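PDB 6IMP: RTX toxin RtxA from Vibrio vulnificus MO6-24/O, which probably acts as a hydrolase effector of undetermined substrate within a large secreted virulence toxin, with an alpha/beta-hydrolase fold. Local coordinates for residues Arg120-Lys125 and Arg293-Tyr298; Ile53-Leu58 and Thr80-Gln85; Ile172-Tyr177 and Ala185-Tyr190; Phe104-Gly109 and Glu113-Glu118. One frame throughout, in Å; residues are numbered along the deposited sequence.

Contact 1: Arg120-Lys125 and Arg293-Tyr298; sequences RNHYQK and RLMGQY
Helices 120-124 and 293-298 run almost parallel, their axes 19° apart and 9.6 Å from each other at closest approach, and the backbones draw nearest at H122 and M295. In this alpha/beta-hydrolase fold, helix 112-124, which follows strand 101-105, pairs here with the last modelled helix, 291-302. The imidazole of H122 lies with one face against helix 291-302. M295 CB sits over that face of the ring, 3.7 Å from its centroid and displaced toward the CD2 side, where it comes within 3.4 Å of H122 CD2; this is a CH-pi contact. Over the same face, towards the other end of the ring, the backbone of G296 passes, with G296 N 3.3 Å from H122 CE1, and there the imidazole rests on the helix backbone itself. The polar end of H122 is held from the same helix, NE2 being hydrogen-bonded to N292 OD1. M295 makes a second contact with its far end. Its chain folds at chi2 (-51°) and again at chi3 (-67°), which swings the methyl round to Y123, whose ring also packs on M130 of strand 129-133 and on I302. There M295 CE meets the phenol obliquely, 3.7 Å from Y123 CE2.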
loop_
_atom_site.group_PDB
_atom_site.type_symbol
_atom_site.label_atom_id
_atom_site.label_comp_id
_atom_site.label_asym_id
_atom_site.label_seq_id
_atom_site.Cartn_x
_atom_site.Cartn_y
_atom_site.Cartn_z
ATOM N N ARG A 120 -10.093 2.108 7.637
ATOM C CA ARG A 120 -11.246 1.645 6.854
ATOM C C ARG A 120 -12.534 2.389 7.231
ATOM O O ARG A 120 -13.294 2.834 6.353
ATOM C CB ARG A 120 -11.426 0.124 6.956
ATOM C CG ARG A 120 -11.782 -0.419 8.329
ATOM C CD ARG A 120 -11.699 -1.938 8.350
ATOM N NE ARG A 120 -11.158 -2.420 9.623
ATOM C CZ ARG A 120 -11.862 -3.012 10.592
ATOM N NH1 ARG A 120 -13.168 -3.267 10.432
ATOM N NH2 ARG A 120 -11.242 -3.372 11.728
ATOM N N ASN A 121 -12.724 2.586 8.534
ATOM C CA ASN A 121 -13.920 3.229 9.059
ATOM C C ASN A 121 -14.193 4.548 8.346
ATOM O O ASN A 121 -15.306 4.787 7.874
ATOM C CB ASN A 121 -13.770 3.470 10.562
ATOM C CG ASN A 121 -15.103 3.582 11.268
ATOM O OD1 ASN A 121 -16.071 2.920 10.896
ATOM N ND2 ASN A 121 -15.155 4.410 12.306
ATOM N N HIS A 122 -13.151 5.369 8.218
ATOM C CA HIS A 122 -13.283 6.733 7.694
ATOM C C HIS A 122 -13.847 6.755 6.266
ATOM O O HIS A 122 -14.571 7.678 5.905
ATOM C CB HIS A 122 -11.938 7.472 7.744
ATOM C CG HIS A 122 -11.405 7.694 9.131
ATOM N ND1 HIS A 122 -11.735 8.794 9.891
ATOM C CD2 HIS A 122 -10.504 6.994 9.860
ATOM C CE1 HIS A 122 -11.081 8.746 11.042
ATOM N NE2 HIS A 122 -10.327 7.665 11.048
ATOM N N TYR A 123 -13.520 5.738 5.465
ATOM C CA TYR A 123 -14.076 5.614 4.100
ATOM C C TYR A 123 -15.492 5.021 4.130
ATOM O O TYR A 123 -16.389 5.504 3.433
ATOM C CB TYR A 123 -13.195 4.733 3.201
ATOM C CG TYR A 123 -11.895 5.355 2.679
ATOM C CD1 TYR A 123 -11.905 6.340 1.695
ATOM C CD2 TYR A 123 -10.651 4.861 3.093
ATOM C CE1 TYR A 123 -10.718 6.862 1.191
ATOM C CE2 TYR A 123 -9.461 5.368 2.599
ATOM C CZ TYR A 123 -9.491 6.365 1.649
ATOM O OH TYR A 123 -8.299 6.864 1.156
ATOM N N GLN A 124 -15.673 3.950 4.904
ATOM C CA GLN A 124 -16.957 3.238 4.967
ATOM C C GLN A 124 -18.118 4.170 5.382
ATOM O O GLN A 124 -19.169 4.185 4.732
ATOM C CB GLN A 124 -16.853 2.027 5.911
ATOM C CG GLN A 124 -15.984 0.885 5.368
ATOM C CD GLN A 124 -15.867 -0.304 6.329
ATOM O OE1 GLN A 124 -14.953 -0.364 7.156
ATOM N NE2 GLN A 124 -16.784 -1.265 6.207
ATOM N N LYS A 125 -17.889 4.971 6.429
ATOM C CA LYS A 125 -18.810 6.054 6.878
ATOM C C LYS A 125 -19.398 6.959 5.811
ATOM O O LYS A 125 -20.446 7.570 6.008
ATOM C CB LYS A 125 -18.062 7.034 7.771
ATOM C CG LYS A 125 -18.077 6.669 9.240
ATOM C CD LYS A 125 -17.036 7.459 10.022
ATOM C CE LYS A 125 -17.572 8.793 10.515
ATOM N NZ LYS A 125 -16.524 9.531 11.271
ATOM N N ARG A 293 -6.075 9.724 13.281
ATOM C CA ARG A 293 -5.991 11.190 13.407
ATOM C C ARG A 293 -5.882 11.875 12.017
ATOM O O ARG A 293 -6.589 12.848 11.740
ATOM C CB ARG A 293 -4.804 11.607 14.317
ATOM C CG ARG A 293 -5.057 11.519 15.837
ATOM C CD ARG A 293 -5.430 12.868 16.479
ATOM N NE ARG A 293 -4.306 13.822 16.563
ATOM C CZ ARG A 293 -4.400 15.091 16.987
ATOM N NH1 ARG A 293 -4.376 16.096 16.100
ATOM N NH2 ARG A 293 -4.525 15.368 18.288
ATOM N N LEU A 294 -5.041 11.324 11.141
ATOM C CA LEU A 294 -4.852 11.876 9.792
ATOM C C LEU A 294 -6.093 11.698 8.914
ATOM O O LEU A 294 -6.536 12.642 8.243
ATOM C CB LEU A 294 -3.629 11.244 9.120
ATOM C CG LEU A 294 -3.384 11.601 7.646
ATOM C CD1 LEU A 294 -1.911 11.842 7.378
ATOM C CD2 LEU A 294 -3.893 10.505 6.730
ATOM N N MET A 295 -6.636 10.484 8.896
ATOM C CA MET A 295 -7.791 10.193 8.050
ATOM C C MET A 295 -9.000 11.044 8.462
ATOM O O MET A 295 -9.693 11.602 7.597
ATOM C CB MET A 295 -8.128 8.695 8.063
ATOM C CG MET A 295 -7.198 7.834 7.205
ATOM S SD MET A 295 -6.965 8.399 5.498
ATOM C CE MET A 295 -8.600 8.150 4.809
ATOM N N GLY A 296 -9.210 11.198 9.773
ATOM C CA GLY A 296 -10.249 12.099 10.293
ATOM C C GLY A 296 -10.250 13.455 9.594
ATOM O O GLY A 296 -11.263 13.875 9.002
ATOM N N GLN A 297 -9.095 14.120 9.624
ATOM C CA GLN A 297 -8.973 15.467 9.093
ATOM C C GLN A 297 -9.116 15.485 7.581
ATOM O O GLN A 297 -9.794 16.346 7.028
ATOM C CB GLN A 297 -7.633 16.077 9.478
ATOM C CG GLN A 297 -7.563 17.564 9.186
ATOM C CD GLN A 297 -6.157 18.113 9.270
ATOM O OE1 GLN A 297 -5.468 17.945 10.278
ATOM N NE2 GLN A 297 -5.728 18.789 8.216
ATOM N N TYR A 298 -8.471 14.537 6.909
ATOM C CA TYR A 298 -8.336 14.597 5.454
ATOM C C TYR A 298 -9.354 13.736 4.680
ATOM O O TYR A 298 -9.563 13.960 3.484
ATOM C CB TYR A 298 -6.902 14.255 5.049
ATOM C CG TYR A 298 -5.896 15.318 5.434
ATOM C CD1 TYR A 298 -5.646 16.405 4.600
ATOM C CD2 TYR A 298 -5.183 15.232 6.627
ATOM C CE1 TYR A 298 -4.712 17.376 4.945
ATOM C CE2 TYR A 298 -4.246 16.192 6.979
ATOM C CZ TYR A 298 -4.013 17.261 6.138
ATOM O OH TYR A 298 -3.089 18.210 6.510
#

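Contact 2: Ile53-Leu58 and Thr80-Gln85; sequences ITQTLL and TGYYHQ
Helix 53-58 crosses strand 80-84 at 48° with the short axes 11.8 Å apart, and L58 and Y82 have the nearest CA atoms. Strand 78-84 belongs to the antiparallel end of the alpha/beta-hydrolase sheet, and the helix 52-63 packs against it from the N-terminal part of the chain. L58 carries most of the contact. Its CD2 methyl stands squarely over the middle of the Y82 ring, 3.6 Å from the centroid and 3° off the ring normal, a well-centred CH-pi contact. The other methyl, CD1, leans on the hydroxyl half of the ring, 3.8 Å from Y82 CE1. CD2 also meets H84, but at the imidazole edge and near its plane, where L58 CD2 lies 3.5 Å from H84 CE1; H84 ND1 is itself bonded to S67 OG of the neighbouring strand. Q55, with its chain kinked at chi2, turns its amide back to the phenol: Q55 NE2 donates to Y82 OH over 3.2 Å at 164°, with the oxygen in the amide plane. Y82 is thus met in two ways, by a methyl over its face and by an amide N-H at its hydroxyl, and the hydrogen bond would be expected to limit how far the phenol can shift beneath L58.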
loop_
_atom_site.group_PDB
_atom_site.type_symbol
_atom_site.label_atom_id
_atom_site.label_comp_id
_atom_site.label_asym_id
_atom_site.label_seq_id
_atom_site.Cartn_x
_atom_site.Cartn_y
_atom_site.Cartn_z
ATOM N N ILE A 53 -7.885 -7.462 19.495
ATOM C CA ILE A 53 -8.927 -6.459 19.304
ATOM C C ILE A 53 -9.229 -6.288 17.821
ATOM O O ILE A 53 -10.387 -6.264 17.408
ATOM C CB ILE A 53 -8.509 -5.103 19.902
ATOM C CG1 ILE A 53 -8.330 -5.227 21.425
ATOM C CG2 ILE A 53 -9.537 -4.017 19.571
ATOM C CD1 ILE A 53 -7.253 -4.329 21.991
ATOM N N THR A 54 -8.170 -6.181 17.026
ATOM C CA THR A 54 -8.303 -5.997 15.586
ATOM C C THR A 54 -9.141 -7.114 14.988
ATOM O O THR A 54 -10.009 -6.867 14.150
ATOM C CB THR A 54 -6.926 -5.972 14.891
ATOM O OG1 THR A 54 -6.031 -5.130 15.631
ATOM C CG2 THR A 54 -7.051 -5.444 13.461
ATOM N N GLN A 55 -8.890 -8.335 15.449
ATOM C CA GLN A 55 -9.562 -9.518 14.919
ATOM C C GLN A 55 -11.039 -9.488 15.302
ATOM O O GLN A 55 -11.910 -9.592 14.435
ATOM C CB GLN A 55 -8.884 -10.807 15.431
ATOM C CG GLN A 55 -9.336 -12.110 14.761
ATOM C CD GLN A 55 -9.448 -12.018 13.243
ATOM O OE1 GLN A 55 -8.499 -12.328 12.516
ATOM N NE2 GLN A 55 -10.615 -11.594 12.758
ATOM N N THR A 56 -11.311 -9.275 16.592
ATOM C CA THR A 56 -12.686 -9.230 17.105
ATOM C C THR A 56 -13.525 -8.197 16.328
ATOM O O THR A 56 -14.590 -8.531 15.800
ATOM C CB THR A 56 -12.734 -8.943 18.629
ATOM O OG1 THR A 56 -11.847 -7.871 18.950
ATOM C CG2 THR A 56 -12.320 -10.164 19.426
ATOM N N LEU A 57 -13.006 -6.978 16.194
ATOM C CA LEU A 57 -13.665 -5.953 15.378
ATOM C C LEU A 57 -13.979 -6.446 13.959
ATOM O O LEU A 57 -14.953 -6.002 13.340
ATOM C CB LEU A 57 -12.802 -4.697 15.280
ATOM C CG LEU A 57 -12.474 -3.914 16.551
ATOM C CD1 LEU A 57 -11.650 -2.688 16.159
ATOM C CD2 LEU A 57 -13.727 -3.514 17.320
ATOM N N LEU A 58 -13.115 -7.321 13.441
ATOM C CA LEU A 58 -13.258 -7.883 12.090
ATOM C C LEU A 58 -14.235 -9.039 12.033
ATOM O O LEU A 58 -14.913 -9.222 11.030
ATOM C CB LEU A 58 -11.905 -8.377 11.569
ATOM C CG LEU A 58 -10.940 -7.322 11.036
ATOM C CD1 LEU A 58 -9.522 -7.863 11.065
ATOM C CD2 LEU A 58 -11.323 -6.890 9.627
ATOM N N THR A 80 -4.463 -12.839 1.300
ATOM C CA THR A 80 -5.601 -12.891 2.202
ATOM C C THR A 80 -5.904 -11.536 2.824
ATOM O O THR A 80 -4.999 -10.803 3.222
ATOM C CB THR A 80 -5.333 -13.886 3.318
ATOM O OG1 THR A 80 -4.168 -13.476 4.035
ATOM C CG2 THR A 80 -5.113 -15.260 2.738
ATOM N N GLY A 81 -7.187 -11.208 2.879
ATOM C CA GLY A 81 -7.679 -10.165 3.775
ATOM C C GLY A 81 -9.181 -9.986 3.676
ATOM O O GLY A 81 -9.923 -10.953 3.501
ATOM N N TYR A 82 -9.632 -8.741 3.794
ATOM C CA TYR A 82 -11.061 -8.444 3.751
ATOM C C TYR A 82 -11.412 -7.446 2.658
ATOM O O TYR A 82 -10.568 -6.680 2.172
ATOM C CB TYR A 82 -11.560 -7.935 5.101
ATOM C CG TYR A 82 -11.259 -8.858 6.261
ATOM C CD1 TYR A 82 -9.968 -8.992 6.746
ATOM C CD2 TYR A 82 -12.275 -9.564 6.904
ATOM C CE1 TYR A 82 -9.685 -9.819 7.819
ATOM C CE2 TYR A 82 -12.006 -10.386 7.991
ATOM C CZ TYR A 82 -10.709 -10.518 8.445
ATOM O OH TYR A 82 -10.428 -11.347 9.525
ATOM N N TYR A 83 -12.666 -7.525 2.237
ATOM C CA TYR A 83 -13.328 -6.457 1.521
ATOM C C TYR A 83 -14.318 -5.828 2.478
ATOM O O TYR A 83 -15.274 -6.479 2.880
ATOM C CB TYR A 83 -14.069 -7.032 0.324
ATOM C CG TYR A 83 -14.605 -5.988 -0.603
ATOM C CD1 TYR A 83 -13.824 -5.487 -1.630
ATOM C CD2 TYR A 83 -15.897 -5.501 -0.460
ATOM C CE1 TYR A 83 -14.309 -4.521 -2.498
ATOM C CE2 TYR A 83 -16.398 -4.540 -1.323
ATOM C CZ TYR A 83 -15.601 -4.052 -2.344
ATOM O OH TYR A 83 -16.085 -3.090 -3.205
ATOM N N HIS A 84 -14.064 -4.585 2.881
ATOM C CA HIS A 84 -15.011 -3.842 3.728
ATOM C C HIS A 84 -15.880 -2.904 2.880
ATOM O O HIS A 84 -15.360 -2.199 2.012
ATOM C CB HIS A 84 -14.278 -2.997 4.765
ATOM C CG HIS A 84 -13.077 -3.651 5.371
ATOM N ND1 HIS A 84 -13.160 -4.505 6.451
ATOM C CD2 HIS A 84 -11.756 -3.457 5.149
ATOM C CE1 HIS A 84 -11.944 -4.856 6.830
ATOM N NE2 HIS A 84 -11.072 -4.230 6.060
ATOM N N GLN A 85 -17.181 -2.839 3.182
ATOM C CA GLN A 85 -18.124 -2.024 2.378
ATOM C C GLN A 85 -18.923 -0.980 3.160
ATOM O O GLN A 85 -19.044 -1.046 4.386
ATOM C CB GLN A 85 -19.078 -2.908 1.555
ATOM C CG GLN A 85 -19.942 -3.865 2.348
ATOM C CD GLN A 85 -19.996 -5.240 1.711
ATOM O OE1 GLN A 85 -20.356 -5.379 0.539
ATOM N NE2 GLN A 85 -19.604 -6.262 2.470
#

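Contact 3: Ile172-Tyr177 and Ala185-Tyr190; sequences IIIHGY and ADLARY
I174 and L187 meet at the ends of their side chains, branched aliphatic groups inclined to one another rather than lying alongside. I174 reaches out from strand 172-177 with CG1 anti to the carbonyl carbon (chi1 -54°), which carries CD1 out to the helix. That one methyl makes the closest contacts: I174 CD1 is 3.9 Å from L187 CD2, and it also comes 3.9 Å from A188 N. L187 has CG anti to its backbone nitrogen (chi1 -171°), and of its two methyls CD2 is the one turned to I174 CD1. The small A188 lets the isoleucine come close to the helix, leaving I174 CD1 4.2 Å from A188 CB. These residues belong to a beta-alpha-beta unit in which strand 172-177, helix 180-192 and strand 200-204 follow one another, and the turn between the first strand and the helix has the G-x-S-x-G pattern of a nucleophile elbow, with G176 its first glycine and S178 at its centre, consistent with the alpha/beta-hydrolase family. L187 continues onto L103 of the adjacent strand and F158 of helix 147-164. On the helix itself R189 NH2 forms a salt bridge with D186 OD2, 3.6 Å away.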
loop_
_atom_site.group_PDB
_atom_site.type_symbol
_atom_site.label_atom_id
_atom_site.label_comp_id
_atom_site.label_asym_id
_atom_site.label_seq_id
_atom_site.Cartn_x
_atom_site.Cartn_y
_atom_site.Cartn_z
ATOM N N ILE A 172 -12.509 3.695 -8.835
ATOM C CA ILE A 172 -11.470 3.224 -7.909
ATOM C C ILE A 172 -10.459 4.316 -7.615
ATOM O O ILE A 172 -10.125 5.117 -8.489
ATOM C CB ILE A 172 -10.713 1.994 -8.463
ATOM C CG1 ILE A 172 -11.688 0.842 -8.732
ATOM C CG2 ILE A 172 -9.634 1.534 -7.479
ATOM C CD1 ILE A 172 -11.104 -0.278 -9.568
ATOM N N ILE A 173 -9.964 4.333 -6.380
ATOM C CA ILE A 173 -8.703 5.018 -6.070
ATOM C C ILE A 173 -7.715 4.098 -5.361
ATOM O O ILE A 173 -8.086 3.061 -4.773
ATOM C CB ILE A 173 -8.905 6.300 -5.228
ATOM C CG1 ILE A 173 -9.782 6.010 -4.001
ATOM C CG2 ILE A 173 -9.494 7.395 -6.099
ATOM C CD1 ILE A 173 -9.762 7.097 -2.949
ATOM N N ILE A 174 -6.452 4.490 -5.432
ATOM C CA ILE A 174 -5.381 3.694 -4.871
ATOM C C ILE A 174 -4.838 4.460 -3.691
ATOM O O ILE A 174 -4.260 5.532 -3.841
ATOM C CB ILE A 174 -4.285 3.360 -5.913
ATOM C CG1 ILE A 174 -4.925 2.693 -7.142
ATOM C CG2 ILE A 174 -3.269 2.399 -5.317
ATOM C CD1 ILE A 174 -4.016 2.562 -8.348
ATOM N N HIS A 175 -5.138 3.948 -2.509
ATOM C CA HIS A 175 -4.616 4.484 -1.269
ATOM C C HIS A 175 -3.339 3.733 -0.976
ATOM O O HIS A 175 -3.368 2.589 -0.523
ATOM C CB HIS A 175 -5.625 4.289 -0.131
ATOM C CG HIS A 175 -5.248 4.982 1.146
ATOM N ND1 HIS A 175 -6.179 5.346 2.094
ATOM C CD2 HIS A 175 -4.048 5.384 1.626
ATOM C CE1 HIS A 175 -5.571 5.940 3.101
ATOM N NE2 HIS A 175 -4.278 5.973 2.845
ATOM N N GLY A 176 -2.219 4.366 -1.277
ATOM C CA GLY A 176 -0.903 3.776 -1.022
ATOM C C GLY A 176 -0.262 4.389 0.204
ATOM O O GLY A 176 0.261 5.506 0.141
ATOM N N TYR A 177 -0.336 3.679 1.325
ATOM C CA TYR A 177 0.282 4.140 2.570
ATOM C C TYR A 177 1.738 3.715 2.434
ATOM O O TYR A 177 2.027 2.643 1.907
ATOM C CB TYR A 177 -0.529 3.644 3.784
ATOM C CG TYR A 177 0.145 3.800 5.150
ATOM C CD1 TYR A 177 0.476 5.059 5.661
ATOM C CD2 TYR A 177 0.348 2.703 5.964
ATOM C CE1 TYR A 177 1.086 5.192 6.893
ATOM C CE2 TYR A 177 0.941 2.834 7.204
ATOM C CZ TYR A 177 1.309 4.081 7.659
ATOM O OH TYR A 177 1.885 4.204 8.896
ATOM N N ALA A 185 2.053 3.539 -6.823
ATOM C CA ALA A 185 2.494 4.255 -8.012
ATOM C C ALA A 185 2.662 3.306 -9.188
ATOM O O ALA A 185 2.157 3.589 -10.262
ATOM C CB ALA A 185 3.783 5.028 -7.752
ATOM N N ASP A 186 3.321 2.166 -8.982
ATOM C CA ASP A 186 3.490 1.187 -10.070
ATOM C C ASP A 186 2.141 0.637 -10.567
ATOM O O ASP A 186 1.929 0.507 -11.778
ATOM C CB ASP A 186 4.428 0.036 -9.675
ATOM C CG ASP A 186 5.053 -0.667 -10.896
ATOM O OD1 ASP A 186 4.405 -0.754 -11.966
ATOM O OD2 ASP A 186 6.208 -1.126 -10.787
ATOM N N LEU A 187 1.229 0.341 -9.651
ATOM C CA LEU A 187 -0.104 -0.088 -10.057
ATOM C C LEU A 187 -0.742 0.996 -10.920
ATOM O O LEU A 187 -1.189 0.734 -12.035
ATOM C CB LEU A 187 -0.992 -0.391 -8.853
ATOM C CG LEU A 187 -2.338 -1.046 -9.199
ATOM C CD1 LEU A 187 -2.147 -2.399 -9.859
ATOM C CD2 LEU A 187 -3.192 -1.210 -7.954
ATOM N N ALA A 188 -0.728 2.227 -10.428
ATOM C CA ALA A 188 -1.359 3.324 -11.149
ATOM C C ALA A 188 -0.867 3.345 -12.598
ATOM O O ALA A 188 -1.659 3.479 -13.526
ATOM C CB ALA A 188 -1.081 4.653 -10.460
ATOM N N ARG A 189 0.440 3.152 -12.774
ATOM C CA ARG A 189 1.060 3.126 -14.100
ATOM C C ARG A 189 0.476 1.997 -14.931
ATOM O O ARG A 189 -0.180 2.237 -15.953
ATOM C CB ARG A 189 2.583 2.959 -13.985
ATOM C CG ARG A 189 3.306 2.803 -15.312
ATOM C CD ARG A 189 4.786 3.124 -15.171
ATOM N NE ARG A 189 5.527 2.073 -14.464
ATOM C CZ ARG A 189 6.732 2.229 -13.908
ATOM N NH1 ARG A 189 7.353 3.404 -13.934
ATOM N NH2 ARG A 189 7.309 1.210 -13.288
ATOM N N TYR A 190 0.666 0.773 -14.452
ATOM C CA TYR A 190 0.173 -0.401 -15.146
ATOM C C TYR A 190 -1.304 -0.274 -15.576
ATOM O O TYR A 190 -1.659 -0.708 -16.666
ATOM C CB TYR A 190 0.401 -1.662 -14.298
ATOM C CG TYR A 190 -0.511 -2.817 -14.631
ATOM C CD1 TYR A 190 -1.739 -2.936 -14.021
ATOM C CD2 TYR A 190 -0.141 -3.785 -15.548
ATOM C CE1 TYR A 190 -2.589 -3.993 -14.308
ATOM C CE2 TYR A 190 -0.989 -4.842 -15.856
ATOM C CZ TYR A 190 -2.212 -4.942 -15.226
ATOM O OH TYR A 190 -3.073 -5.981 -15.500
#

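Contact 4: Phe104-Gly109 and Glu113-Glu118; sequences FLHGSG and EEQASE
Q115 OE1 accepts the backbone N-H of G107 over 2.8 Å at 163°, and the same amide gives its own N-H back to the same residue, Q115 NE2 to G107 O at 3.0 Å. The glutamine, extended beyond CG (chi2 -176°), thus spans from helix 113-118 to the loop after strand 104-105 and pairs with both polar atoms of one glycine. The two bonds differ in approach: the donor G107 N is only tilted from the carbonyl plane of Q115, whereas Q115 NE2 comes in from above the carbonyl plane of G107, away from a lone pair. G107 O also lies near the plane of the H106 imidazole, facing ND1, though the modelled separation is too short to rely on at this resolution. H106 CB also lies beside the amide, 3.5 Å from Q115 OE1, with ring and amide nearly perpendicular. F104 CE2 packs on A116 CB at 4.0 Å, joining the end of the strand to the helix. The strand, turn and helix open a beta-alpha-beta unit, and in alpha/beta hydrolases a His-Gly turn after this strand commonly borders the oxyanion hole. Because the buried amide satisfies both ends of G107, the peptide on either side of that glycine should be held in a definite orientation.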
loop_
_atom_site.group_PDB
_atom_site.type_symbol
_atom_site.label_atom_id
_atom_site.label_comp_id
_atom_site.label_asym_id
_atom_site.label_seq_id
_atom_site.Cartn_x
_atom_site.Cartn_y
_atom_site.Cartn_z
ATOM N N PHE A 104 -6.750 -0.247 -1.034
ATOM C CA PHE A 104 -5.749 0.048 -0.011
ATOM C C PHE A 104 -4.509 -0.817 -0.181
ATOM O O PHE A 104 -4.590 -2.059 -0.130
ATOM C CB PHE A 104 -6.308 -0.167 1.407
ATOM C CG PHE A 104 -5.343 0.238 2.500
ATOM C CD1 PHE A 104 -4.846 1.536 2.558
ATOM C CD2 PHE A 104 -4.884 -0.686 3.422
ATOM C CE1 PHE A 104 -3.932 1.906 3.524
ATOM C CE2 PHE A 104 -3.972 -0.318 4.402
ATOM C CZ PHE A 104 -3.495 0.978 4.452
ATOM N N LEU A 105 -3.357 -0.177 -0.319
ATOM C CA LEU A 105 -2.097 -0.928 -0.274
ATOM C C LEU A 105 -1.358 -0.641 1.010
ATOM O O LEU A 105 -0.799 0.430 1.175
ATOM C CB LEU A 105 -1.212 -0.622 -1.482
ATOM C CG LEU A 105 -1.709 -1.225 -2.810
ATOM C CD1 LEU A 105 -1.059 -0.506 -3.985
ATOM C CD2 LEU A 105 -1.457 -2.723 -2.905
ATOM N N HIS A 106 -1.355 -1.608 1.921
ATOM C CA HIS A 106 -0.595 -1.461 3.154
ATOM C C HIS A 106 0.885 -1.300 2.869
ATOM O O HIS A 106 1.337 -1.507 1.754
ATOM C CB HIS A 106 -0.803 -2.657 4.058
ATOM C CG HIS A 106 -0.020 -3.864 3.660
ATOM N ND1 HIS A 106 1.283 -4.062 4.056
ATOM C CD2 HIS A 106 -0.380 -4.976 2.977
ATOM C CE1 HIS A 106 1.700 -5.238 3.616
ATOM N NE2 HIS A 106 0.708 -5.813 2.959
ATOM N N GLY A 107 1.624 -0.911 3.895
ATOM C CA GLY A 107 3.069 -0.771 3.807
ATOM C C GLY A 107 3.770 -1.742 4.739
ATOM O O GLY A 107 3.269 -2.836 5.006
ATOM N N SER A 108 4.913 -1.307 5.261
ATOM C CA SER A 108 5.886 -2.189 5.903
ATOM C C SER A 108 5.618 -2.377 7.383
ATOM O O SER A 108 5.117 -1.478 8.045
ATOM C CB SER A 108 7.284 -1.598 5.744
ATOM O OG SER A 108 8.266 -2.518 6.178
ATOM N N GLY A 109 6.004 -3.536 7.904
ATOM C CA GLY A 109 6.206 -3.708 9.343
ATOM C C GLY A 109 5.074 -4.340 10.137
ATOM O O GLY A 109 5.235 -4.605 11.331
ATOM N N GLU A 113 -4.278 -5.937 8.181
ATOM C CA GLU A 113 -5.373 -5.894 9.150
ATOM C C GLU A 113 -5.171 -4.715 10.100
ATOM O O GLU A 113 -5.995 -3.808 10.170
ATOM C CB GLU A 113 -5.442 -7.213 9.935
ATOM C CG GLU A 113 -6.205 -8.335 9.226
ATOM C CD GLU A 113 -5.530 -8.825 7.953
ATOM O OE1 GLU A 113 -4.284 -8.967 7.950
ATOM O OE2 GLU A 113 -6.252 -9.069 6.955
ATOM N N GLU A 114 -4.020 -4.708 10.753
ATOM C CA GLU A 114 -3.652 -3.647 11.670
ATOM C C GLU A 114 -3.641 -2.304 10.966
ATOM O O GLU A 114 -4.210 -1.341 11.456
ATOM C CB GLU A 114 -2.263 -3.909 12.257
ATOM C CG GLU A 114 -2.143 -5.180 13.079
ATOM C CD GLU A 114 -3.046 -5.179 14.296
ATOM O OE1 GLU A 114 -3.073 -4.171 15.033
ATOM O OE2 GLU A 114 -3.741 -6.191 14.513
ATOM N N GLN A 115 -2.996 -2.245 9.806
ATOM C CA GLN A 115 -2.764 -0.973 9.134
ATOM C C GLN A 115 -4.057 -0.373 8.594
ATOM O O GLN A 115 -4.195 0.836 8.534
ATOM C CB GLN A 115 -1.728 -1.132 8.008
ATOM C CG GLN A 115 -0.309 -1.422 8.512
ATOM C CD GLN A 115 0.734 -1.473 7.403
ATOM O OE1 GLN A 115 0.747 -0.627 6.517
ATOM N NE2 GLN A 115 1.638 -2.455 7.475
ATOM N N ALA A 116 -5.016 -1.216 8.238
ATOM C CA ALA A 116 -6.280 -0.738 7.677
ATOM C C ALA A 116 -7.287 -0.359 8.763
ATOM O O ALA A 116 -8.235 0.376 8.497
ATOM C CB ALA A 116 -6.876 -1.779 6.741
ATOM N N SER A 117 -7.055 -0.820 9.989
ATOM C CA SER A 117 -8.072 -0.769 11.040
ATOM C C SER A 117 -8.417 0.660 11.427
ATOM O O SER A 117 -9.585 1.034 11.485
ATOM C CB SER A 117 -7.611 -1.551 12.268
ATOM O OG SER A 117 -6.586 -0.870 12.956
ATOM N N GLU A 118 -7.393 1.471 11.633
ATOM C CA GLU A 118 -7.581 2.899 11.837
ATOM C C GLU A 118 -8.069 3.641 10.571
ATOM O O GLU A 118 -8.489 4.784 10.675
ATOM C CB GLU A 118 -6.279 3.536 12.345
ATOM C CG GLU A 118 -5.864 3.133 13.762
ATOM C CD GLU A 118 -4.477 3.661 14.144
ATOM O OE1 GLU A 118 -4.269 4.904 14.119
ATOM O OE2 GLU A 118 -3.594 2.834 14.477
#

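All four contacts belong to one domain built round a mixed sheet. Along the chain contact 2 closes first, then contact 4; contact 1 opens next and encloses contact 3. Contacts 1 and 4 share helix 112-124, with centres about 13 Å apart, and contact 2 lies about 11 Å from contact 4, linked by a probable hydrogen bond between T54 and E114. Contacts 2 and 3 are the farthest apart, about 22 Å between centres. Strands 101-105 and 172-177 are neighbours, so contacts 3 and 4 put the turns after both strands, the likely nucleophile elbow among them, side by side, while contact 2 packs an early helix on the sheet and contact 1 pairs helix 112-124 with the last modelled helix.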